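Local atomic coordinates of AGR_C_4470p (Agrobacterium tumefaciens str. C58, PDB entry 2HQV), a protein that is of unknown function but belongs to the ChuX/HutX haem-utilisation family and probably takes part in handling haem. Residues Trp76-Leu86 with Glu97-Gly105; Ile124-Val135 with Val147-Phe158. All coordinates share one frame; numbering follows the deposited sequence.

Overall arrangement
Interactions 1 and 2 follow one another along the chain, and their centres lie about 16 Å apart. Both reach the same six-stranded antiparallel sheet, in which strand 85-90 of interaction 1 neighbours strand 156-161, whose first residues belong to interaction 2. Direct packing from helix 72-79 joins them: Met79 CE lies 3.5 Å from Phe149 CZ, and Trp76 CZ3 lies 3.7 Å from Ile124 CD1. Trp82 adds a further touch, its CH2 being 4.0 Å from Val147 CG2. Interaction 2 is the more central, about 7 Å from the centre of the chain against about 15 Å for interaction 1. Both also touch the second subunit.

Interaction 1. Residues Trp76-Leu86 with Glu97-Gly105; sequences WNEMRGWGEIL and EVPGHLPEG
Leu102 packs between Trp76, Met79 and Ile85. Its CD1 sits over the six-membered ring of Trp76 in a CH-pi contact, 4.0 Å from the centroid and 7° off the normal, and meets Met79 CB at 3.8 Å, while CD2 meets Ile85 CD1 at 3.8 Å. Trp76 turns its CG away from the backbone N (chi1 -175°), which slants the indole across Leu102 and carries NE1 to Pro103 O, 2.9 Å away in the ring plane. Arg80 bends at chi3 and makes a weak hydrogen bond from NE to Leu102 O; its guanidinium lies face-on to Glu104 CG, and the long salt bridge to Glu104 OE2 is through charge alone. The His101 ring lays one face over the Gly83-Glu84 peptide, CD2 being 3.4 Å from Gly83 C. Beside it Glu84 runs extended along Pro99, its carboxylate paired with Arg163. One water takes the N-H of Leu102 and donates to Met79 O and Gly83 O, tying the turn after the helix to 97-105. Ile85 and Gly100 exchange two backbone hydrogen bonds (3.0 Å for Ile85 N to Gly100 O), the open end of an antiparallel beta hairpin with a helix-to-strand connection packed against it.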
loop_
_atom_site.group_PDB
_atom_site.type_symbol
_atom_site.label_atom_id
_atom_site.label_comp_id
_atom_site.label_asym_id
_atom_site.label_seq_id
_atom_site.Cartn_x
_atom_site.Cartn_y
_atom_site.Cartn_z
ATOM N N TRP A 76 11.374 -0.827 15.817
ATOM C CA TRP A 76 10.304 0.160 15.735
ATOM C C TRP A 76 10.464 1.185 16.863
ATOM O O TRP A 76 10.374 2.387 16.634
ATOM C CB TRP A 76 8.940 -0.524 15.841
ATOM C CG TRP A 76 7.797 0.403 15.645
ATOM C CD1 TRP A 76 7.129 1.099 16.612
ATOM C CD2 TRP A 76 7.192 0.768 14.397
ATOM N NE1 TRP A 76 6.148 1.873 16.043
ATOM C CE2 TRP A 76 6.166 1.696 14.686
ATOM C CE3 TRP A 76 7.425 0.408 13.061
ATOM C CZ2 TRP A 76 5.359 2.262 13.687
ATOM C CZ3 TRP A 76 6.623 0.973 12.064
ATOM C CH2 TRP A 76 5.606 1.895 12.387
ATOM N N ASN A 77 10.699 0.705 18.081
ATOM C CA ASN A 77 10.870 1.602 19.225
ATOM C C ASN A 77 12.058 2.531 18.976
ATOM O O ASN A 77 12.007 3.728 19.263
ATOM C CB ASN A 77 11.109 0.801 20.509
ATOM C CG ASN A 77 11.426 1.692 21.698
ATOM O OD1 ASN A 77 10.595 2.498 22.121
ATOM N ND2 ASN A 77 12.637 1.560 22.239
ATOM N N GLU A 78 13.125 1.960 18.436
ATOM C CA GLU A 78 14.331 2.709 18.125
ATOM C C GLU A 78 14.010 3.843 17.146
ATOM O O GLU A 78 14.336 5.011 17.388
ATOM C CB GLU A 78 15.368 1.766 17.505
ATOM C CG GLU A 78 16.775 2.302 17.474
ATOM C CD GLU A 78 17.399 2.351 18.856
ATOM O OE1 GLU A 78 17.717 1.275 19.408
ATOM O OE2 GLU A 78 17.559 3.465 19.389
HETATM N N MSE A 79 13.352 3.499 16.045
HETATM C CA MSE A 79 13.019 4.499 15.033
HETATM C C MSE A 79 12.057 5.579 15.526
HETATM O O MSE A 79 12.067 6.698 15.021
HETATM C CB MSE A 79 12.451 3.817 13.786
HETATM C CG MSE A 79 13.438 2.860 13.125
HETATM SE SE MSE A 79 12.776 2.178 11.430
HETATM C CE MSE A 79 11.225 1.196 12.075
ATOM N N ARG A 80 11.227 5.249 16.510
ATOM C CA ARG A 80 10.294 6.233 17.046
ATOM C C ARG A 80 11.052 7.422 17.640
ATOM O O ARG A 80 10.488 8.496 17.825
ATOM C CB ARG A 80 9.398 5.603 18.118
ATOM C CG ARG A 80 8.396 4.593 17.574
ATOM C CD ARG A 80 7.406 4.183 18.644
ATOM N NE ARG A 80 6.771 5.360 19.222
ATOM C CZ ARG A 80 7.000 5.803 20.453
ATOM N NH1 ARG A 80 7.846 5.157 21.251
ATOM N NH2 ARG A 80 6.402 6.907 20.878
ATOM N N GLY A 81 12.333 7.228 17.934
ATOM C CA GLY A 81 13.121 8.311 18.496
ATOM C C GLY A 81 13.899 9.060 17.431
ATOM O O GLY A 81 14.632 9.997 17.740
ATOM N N TRP A 82 13.723 8.662 16.173
ATOM C CA TRP A 82 14.437 9.289 15.060
ATOM C C TRP A 82 13.835 10.601 14.576
ATOM O O TRP A 82 14.429 11.284 13.747
ATOM C CB TRP A 82 14.516 8.328 13.870
ATOM C CG TRP A 82 15.384 7.112 14.062
ATOM C CD1 TRP A 82 15.979 6.686 15.221
ATOM C CD2 TRP A 82 15.727 6.148 13.059
ATOM N NE1 TRP A 82 16.668 5.517 14.996
ATOM C CE2 TRP A 82 16.532 5.163 13.679
ATOM C CE3 TRP A 82 15.431 6.019 11.694
ATOM C CZ2 TRP A 82 17.046 4.060 12.979
ATOM C CZ3 TRP A 82 15.942 4.917 10.993
ATOM C CH2 TRP A 82 16.742 3.953 11.642
ATOM N N GLY A 83 12.663 10.958 15.084
ATOM C CA GLY A 83 12.033 12.188 14.650
ATOM C C GLY A 83 11.145 11.927 13.447
ATOM O O GLY A 83 10.639 10.820 13.277
ATOM N N GLU A 84 10.959 12.934 12.603
ATOM C CA GLU A 84 10.111 12.770 11.426
ATOM C C GLU A 84 10.815 12.012 10.304
ATOM O O GLU A 84 11.793 12.487 9.738
ATOM C CB GLU A 84 9.645 14.135 10.906
ATOM C CG GLU A 84 8.640 14.043 9.761
ATOM C CD GLU A 84 8.300 15.400 9.160
ATOM O OE1 GLU A 84 7.489 15.449 8.213
ATOM O OE2 GLU A 84 8.844 16.416 9.636
ATOM N N ILE A 85 10.312 10.825 9.993
ATOM C CA ILE A 85 10.882 10.010 8.929
ATOM C C ILE A 85 9.912 9.991 7.746
ATOM O O ILE A 85 8.933 10.734 7.726
ATOM C CB ILE A 85 11.155 8.553 9.427
ATOM C CG1 ILE A 85 9.920 7.964 10.126
ATOM C CG2 ILE A 85 12.318 8.562 10.405
ATOM C CD1 ILE A 85 8.727 7.660 9.210
ATOM N N LEU A 86 10.187 9.165 6.745
ATOM C CA LEU A 86 9.281 9.074 5.614
ATOM C C LEU A 86 8.825 7.627 5.476
ATOM O O LEU A 86 9.632 6.732 5.239
ATOM C CB LEU A 86 9.958 9.533 4.318
ATOM C CG LEU A 86 9.047 9.451 3.083
ATOM C CD1 LEU A 86 7.861 10.386 3.269
ATOM C CD2 LEU A 86 9.827 9.826 1.822
ATOM N N GLU A 97 3.632 8.057 0.141
ATOM C CA GLU A 97 4.746 8.563 0.939
ATOM C C GLU A 97 4.181 9.507 1.985
ATOM O O GLU A 97 3.578 10.526 1.657
ATOM C CB GLU A 97 5.744 9.284 0.031
ATOM C CG GLU A 97 6.207 8.408 -1.122
ATOM C CD GLU A 97 7.038 9.151 -2.151
ATOM O OE1 GLU A 97 7.423 8.522 -3.154
ATOM O OE2 GLU A 97 7.311 10.355 -1.959
ATOM N N VAL A 98 4.380 9.148 3.249
ATOM C CA VAL A 98 3.862 9.921 4.364
ATOM C C VAL A 98 4.950 10.329 5.347
ATOM O O VAL A 98 5.611 9.480 5.945
ATOM C CB VAL A 98 2.797 9.112 5.145
ATOM C CG1 VAL A 98 2.087 10.012 6.169
ATOM C CG2 VAL A 98 1.794 8.487 4.169
ATOM N N PRO A 99 5.169 11.641 5.503
ATOM C CA PRO A 99 6.191 12.103 6.445
ATOM C C PRO A 99 5.551 12.167 7.831
ATOM O O PRO A 99 4.377 12.521 7.961
ATOM C CB PRO A 99 6.543 13.484 5.914
ATOM C CG PRO A 99 5.219 13.979 5.402
ATOM C CD PRO A 99 4.668 12.754 4.674
ATOM N N GLY A 100 6.307 11.810 8.860
ATOM C CA GLY A 100 5.768 11.871 10.206
ATOM C C GLY A 100 6.579 11.073 11.201
ATOM O O GLY A 100 7.479 10.334 10.814
ATOM N N HIS A 101 6.283 11.254 12.484
ATOM C CA HIS A 101 6.962 10.509 13.534
ATOM C C HIS A 101 6.261 9.161 13.617
ATOM O O HIS A 101 5.063 9.068 13.366
ATOM C CB HIS A 101 6.827 11.213 14.891
ATOM C CG HIS A 101 7.656 12.453 15.023
ATOM N ND1 HIS A 101 7.379 13.616 14.335
ATOM C CD2 HIS A 101 8.767 12.707 15.759
ATOM C CE1 HIS A 101 8.283 14.532 14.642
ATOM N NE2 HIS A 101 9.134 14.005 15.503
ATOM N N LEU A 102 6.999 8.110 13.942
ATOM C CA LEU A 102 6.371 6.802 14.078
ATOM C C LEU A 102 5.688 6.733 15.439
ATOM O O LEU A 102 6.319 6.980 16.471
ATOM C CB LEU A 102 7.413 5.694 13.956
ATOM C CG LEU A 102 7.985 5.502 12.554
ATOM C CD1 LEU A 102 8.920 4.302 12.528
ATOM C CD2 LEU A 102 6.835 5.308 11.582
ATOM N N PRO A 103 4.383 6.405 15.465
ATOM C CA PRO A 103 3.656 6.320 16.735
ATOM C C PRO A 103 3.838 4.984 17.438
ATOM O O PRO A 103 4.365 4.031 16.864
ATOM C CB PRO A 103 2.211 6.535 16.311
ATOM C CG PRO A 103 2.157 5.783 15.028
ATOM C CD PRO A 103 3.467 6.187 14.330
ATOM N N GLU A 104 3.388 4.923 18.686
ATOM C CA GLU A 104 3.475 3.703 19.469
ATOM C C GLU A 104 2.458 2.729 18.900
ATOM O O GLU A 104 1.444 3.141 18.332
ATOM C CB GLU A 104 3.136 3.980 20.933
ATOM C CG GLU A 104 3.896 5.149 21.539
ATOM C CD GLU A 104 3.506 5.406 22.985
ATOM O OE1 GLU A 104 2.294 5.526 23.267
ATOM O OE2 GLU A 104 4.412 5.489 23.836
ATOM N N GLY A 105 2.731 1.440 19.049
ATOM C CA GLY A 105 1.811 0.446 18.539
ATOM C C GLY A 105 1.438 -0.580 19.592
ATOM O O GLY A 105 2.192 -0.823 20.528
HETATM O O HOH W 1 9.827 8.454 14.319
HETATM O O HOH W 2 7.647 8.981 17.508
#

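Interaction 2. Residues Ile124-Val135 with Val147-Phe158; sequences IKKDNCAAITFV and VWFMNAAGGAMF
Strands 129-135 and 147-151 run antiparallel at 151°, 4.4 Å apart at closest approach, with Thr133 and Trp148 exchanging two hydrogen bonds of 2.7 Å, N to O each way, and a classic beta bulge where Ala130 and Ala131 both face Met150. In the bulge Met150 O accepts from Ala130 N and Met150 N donates to Ala131 O.

On one face Ile132 lies alongside Phe149, both pointing the same way. A chi1 of -61° puts CG1 of Ile132 anti to the carbonyl carbon and turns CG2 over the centre of the Phe149 ring, 4.1 Å from the centroid, while Ile132 CD1 reaches Phe149 CE2; the opposite face of the ring takes Phe158 CZ. The same Ile132 CG2 touches Val147 CG1 at 3.5 Å. Val147 CG1 also lies over one face of the Phe134 ring, toward its rim, and Val147 CG2 touches Phe134 CD2 at 3.9 Å. On the other face Val135 CG2 stands over the five-membered ring of Trp148, 3.6 Å from its centroid, and the selenium of selenomethionine Met150 lies in the indole plane at its edge. Met150 CG also passes Thr133 OG1, which hydrogen-bonds to Ser66.

Beyond the bulge, Met157, also selenomethionine, bends at chi3 (65°) to bring CE to Lys125 O and lay SE against Cys129 CB (4.0 Å). Ile124 CG2 meets this CE and, at 3.7 Å, Phe158 CE2. Asn151 OD1 accepts from Gly155 N, bracing the tight turn that leads into strand 156-161.

Helix 172-185 packs on Phe134 and Val147, helix 72-79 on Ile132 and Phe149. Strand 64-68 pairs with the outer side of 129-139. Ile124, on the edge strand of the separate three-stranded sheet, pairs antiparallel with a strand of the second subunit, carrying that sheet across the interface.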
loop_
_atom_site.group_PDB
_atom_site.type_symbol
_atom_site.label_atom_id
_atom_site.label_comp_id
_atom_site.label_asym_id
_atom_site.label_seq_id
_atom_site.Cartn_x
_atom_site.Cartn_y
_atom_site.Cartn_z
ATOM N N ILE A 124 -0.136 -2.910 10.834
ATOM C CA ILE A 124 0.950 -3.653 10.215
ATOM C C ILE A 124 0.832 -5.138 10.581
ATOM O O ILE A 124 0.696 -5.481 11.763
ATOM C CB ILE A 124 2.303 -3.094 10.691
ATOM C CG1 ILE A 124 2.416 -1.620 10.277
ATOM C CG2 ILE A 124 3.448 -3.922 10.128
ATOM C CD1 ILE A 124 3.718 -0.949 10.678
ATOM N N LYS A 125 0.877 -6.019 9.582
ATOM C CA LYS A 125 0.775 -7.450 9.863
ATOM C C LYS A 125 2.156 -7.955 10.269
ATOM O O LYS A 125 2.866 -8.608 9.494
ATOM C CB LYS A 125 0.252 -8.225 8.646
ATOM C CG LYS A 125 -0.264 -9.624 9.015
ATOM C CD LYS A 125 -0.882 -10.360 7.835
ATOM C CE LYS A 125 -1.347 -11.759 8.245
ATOM N NZ LYS A 125 -1.985 -12.474 7.100
ATOM N N LYS A 126 2.514 -7.627 11.505
ATOM C CA LYS A 126 3.794 -7.969 12.099
ATOM C C LYS A 126 4.176 -9.438 11.996
ATOM O O LYS A 126 5.344 -9.753 11.795
ATOM C CB LYS A 126 3.811 -7.536 13.573
ATOM C CG LYS A 126 5.079 -7.904 14.326
ATOM C CD LYS A 126 4.943 -7.628 15.820
ATOM C CE LYS A 126 6.112 -8.220 16.599
ATOM N NZ LYS A 126 5.949 -8.093 18.075
ATOM N N ASP A 127 3.206 -10.339 12.123
ATOM C CA ASP A 127 3.539 -11.755 12.059
ATOM C C ASP A 127 3.934 -12.225 10.661
ATOM O O ASP A 127 4.329 -13.369 10.478
ATOM C CB ASP A 127 2.403 -12.611 12.646
ATOM C CG ASP A 127 1.186 -12.709 11.740
ATOM O OD1 ASP A 127 1.072 -11.958 10.751
ATOM O OD2 ASP A 127 0.322 -13.555 12.041
ATOM N N ASN A 128 3.851 -11.330 9.682
ATOM C CA ASN A 128 4.237 -11.657 8.305
ATOM C C ASN A 128 5.705 -11.297 8.057
ATOM O O ASN A 128 6.277 -11.657 7.029
ATOM C CB ASN A 128 3.394 -10.870 7.296
ATOM C CG ASN A 128 2.110 -11.582 6.901
ATOM O OD1 ASN A 128 1.437 -11.176 5.946
ATOM N ND2 ASN A 128 1.757 -12.634 7.627
ATOM N N CYS A 129 6.307 -10.574 8.997
ATOM C CA CYS A 129 7.689 -10.131 8.844
ATOM C C CYS A 129 8.682 -11.285 8.902
ATOM O O CYS A 129 8.684 -12.080 9.850
ATOM C CB CYS A 129 8.030 -9.090 9.909
ATOM S SG CYS A 129 9.680 -8.372 9.727
ATOM N N ALA A 130 9.531 -11.367 7.883
ATOM C CA ALA A 130 10.521 -12.433 7.802
ATOM C C ALA A 130 11.917 -11.887 8.067
ATOM O O ALA A 130 12.815 -12.621 8.481
ATOM C CB ALA A 130 10.466 -13.085 6.420
ATOM N N ALA A 131 12.088 -10.589 7.837
ATOM C CA ALA A 131 13.376 -9.945 8.037
ATOM C C ALA A 131 13.213 -8.434 7.989
ATOM O O ALA A 131 12.200 -7.923 7.518
ATOM C CB ALA A 131 14.354 -10.397 6.949
ATOM N N ILE A 132 14.210 -7.725 8.495
ATOM C CA ILE A 132 14.209 -6.268 8.487
ATOM C C ILE A 132 15.580 -5.918 7.926
ATOM O O ILE A 132 16.601 -6.181 8.562
ATOM C CB ILE A 132 14.039 -5.702 9.911
ATOM C CG1 ILE A 132 12.698 -6.175 10.487
ATOM C CG2 ILE A 132 14.093 -4.167 9.878
ATOM C CD1 ILE A 132 12.542 -5.942 11.953
ATOM N N THR A 133 15.597 -5.346 6.726
ATOM C CA THR A 133 16.850 -5.019 6.053
ATOM C C THR A 133 17.141 -3.532 5.934
ATOM O O THR A 133 16.330 -2.768 5.403
ATOM C CB THR A 133 16.865 -5.607 4.632
ATOM O OG1 THR A 133 16.476 -6.985 4.690
ATOM C CG2 THR A 133 18.262 -5.472 4.013
ATOM N N PHE A 134 18.320 -3.145 6.419
ATOM C CA PHE A 134 18.771 -1.762 6.371
ATOM C C PHE A 134 19.490 -1.585 5.039
ATOM O O PHE A 134 20.545 -2.185 4.809
ATOM C CB PHE A 134 19.725 -1.476 7.541
ATOM C CG PHE A 134 19.087 -1.631 8.889
ATOM C CD1 PHE A 134 18.816 -2.894 9.409
ATOM C CD2 PHE A 134 18.729 -0.508 9.629
ATOM C CE1 PHE A 134 18.197 -3.039 10.647
ATOM C CE2 PHE A 134 18.109 -0.634 10.868
ATOM C CZ PHE A 134 17.838 -1.901 11.384
ATOM N N VAL A 135 18.906 -0.771 4.161
ATOM C CA VAL A 135 19.460 -0.536 2.832
ATOM C C VAL A 135 20.138 0.831 2.744
ATOM O O VAL A 135 19.513 1.868 2.945
ATOM C CB VAL A 135 18.345 -0.654 1.771
ATOM C CG1 VAL A 135 18.916 -0.504 0.369
ATOM C CG2 VAL A 135 17.640 -2.005 1.925
ATOM N N VAL A 147 14.889 1.541 5.952
ATOM C CA VAL A 147 14.721 0.295 6.682
ATOM C C VAL A 147 13.540 -0.448 6.057
ATOM O O VAL A 147 12.398 0.022 6.091
ATOM C CB VAL A 147 14.447 0.556 8.176
ATOM C CG1 VAL A 147 14.401 -0.769 8.938
ATOM C CG2 VAL A 147 15.532 1.467 8.750
ATOM N N TRP A 148 13.838 -1.608 5.479
ATOM C CA TRP A 148 12.842 -2.432 4.812
ATOM C C TRP A 148 12.326 -3.580 5.677
ATOM O O TRP A 148 13.092 -4.451 6.080
ATOM C CB TRP A 148 13.445 -3.042 3.540
ATOM C CG TRP A 148 13.818 -2.062 2.461
ATOM C CD1 TRP A 148 14.324 -0.800 2.624
ATOM C CD2 TRP A 148 13.763 -2.290 1.048
ATOM N NE1 TRP A 148 14.580 -0.232 1.401
ATOM C CE2 TRP A 148 14.242 -1.122 0.417
ATOM C CE3 TRP A 148 13.342 -3.367 0.252
ATOM C CZ2 TRP A 148 14.330 -1.004 -0.975
ATOM C CZ3 TRP A 148 13.427 -3.248 -1.137
ATOM C CH2 TRP A 148 13.912 -2.074 -1.733
ATOM N N PHE A 149 11.032 -3.586 5.962
ATOM C CA PHE A 149 10.454 -4.684 6.719
ATOM C C PHE A 149 9.993 -5.667 5.640
ATOM O O PHE A 149 9.060 -5.388 4.892
ATOM C CB PHE A 149 9.292 -4.190 7.585
ATOM C CG PHE A 149 9.744 -3.440 8.808
ATOM C CD1 PHE A 149 10.441 -2.242 8.679
ATOM C CD2 PHE A 149 9.534 -3.962 10.082
ATOM C CE1 PHE A 149 10.930 -1.570 9.801
ATOM C CE2 PHE A 149 10.019 -3.301 11.214
ATOM C CZ PHE A 149 10.720 -2.101 11.072
HETATM N N MSE A 150 10.690 -6.797 5.543
HETATM C CA MSE A 150 10.404 -7.815 4.526
HETATM C C MSE A 150 9.388 -8.869 4.953
HETATM O O MSE A 150 9.301 -9.220 6.129
HETATM C CB MSE A 150 11.690 -8.555 4.140
HETATM C CG MSE A 150 12.919 -7.683 3.941
HETATM SE SE MSE A 150 12.708 -6.431 2.501
HETATM C CE MSE A 150 12.374 -7.664 1.023
ATOM N N ASN A 151 8.632 -9.382 3.985
ATOM C CA ASN A 151 7.664 -10.436 4.265
ATOM C C ASN A 151 8.302 -11.775 3.873
ATOM O O ASN A 151 9.441 -11.812 3.402
ATOM C CB ASN A 151 6.357 -10.224 3.487
ATOM C CG ASN A 151 6.572 -10.111 1.986
ATOM O OD1 ASN A 151 7.377 -10.836 1.404
ATOM N ND2 ASN A 151 5.834 -9.208 1.352
ATOM N N ALA A 152 7.573 -12.869 4.064
ATOM C CA ALA A 152 8.093 -14.194 3.743
ATOM C C ALA A 152 8.330 -14.391 2.248
ATOM O O ALA A 152 9.110 -15.255 1.850
ATOM C CB ALA A 152 7.145 -15.275 4.274
ATOM N N ALA A 153 7.672 -13.585 1.423
ATOM C CA ALA A 153 7.830 -13.696 -0.024
ATOM C C ALA A 153 8.985 -12.860 -0.593
ATOM O O ALA A 153 9.113 -12.719 -1.808
ATOM C CB ALA A 153 6.534 -13.324 -0.714
ATOM N N GLY A 154 9.814 -12.297 0.279
ATOM C CA GLY A 154 10.947 -11.517 -0.191
ATOM C C GLY A 154 10.641 -10.129 -0.722
ATOM O O GLY A 154 11.460 -9.536 -1.428
ATOM N N GLY A 155 9.464 -9.612 -0.391
ATOM C CA GLY A 155 9.098 -8.281 -0.831
ATOM C C GLY A 155 9.063 -7.361 0.374
ATOM O O GLY A 155 9.048 -7.828 1.506
ATOM N N ALA A 156 9.062 -6.052 0.147
ATOM C CA ALA A 156 9.014 -5.112 1.263
ATOM C C ALA A 156 7.563 -4.846 1.655
ATOM O O ALA A 156 6.738 -4.520 0.803
ATOM C CB ALA A 156 9.685 -3.809 0.876
HETATM N N MSE A 157 7.261 -5.006 2.942
HETATM C CA MSE A 157 5.920 -4.752 3.463
HETATM C C MSE A 157 5.731 -3.233 3.433
HETATM O O MSE A 157 4.686 -2.716 3.034
HETATM C CB MSE A 157 5.823 -5.272 4.900
HETATM C CG MSE A 157 5.996 -6.779 5.022
HETATM SE SE MSE A 157 6.157 -7.316 6.882
HETATM C CE MSE A 157 4.405 -6.812 7.507
ATOM N N PHE A 158 6.775 -2.527 3.850
ATOM C CA PHE A 158 6.798 -1.070 3.852
ATOM C C PHE A 158 8.246 -0.686 4.084
ATOM O O PHE A 158 9.067 -1.541 4.437
ATOM C CB PHE A 158 5.887 -0.495 4.947
ATOM C CG PHE A 158 6.309 -0.845 6.348
ATOM C CD1 PHE A 158 7.153 -0.003 7.068
ATOM C CD2 PHE A 158 5.871 -2.023 6.943
ATOM C CE1 PHE A 158 7.555 -0.336 8.372
ATOM C CE2 PHE A 158 6.264 -2.364 8.235
ATOM C CZ PHE A 158 7.108 -1.520 8.949
#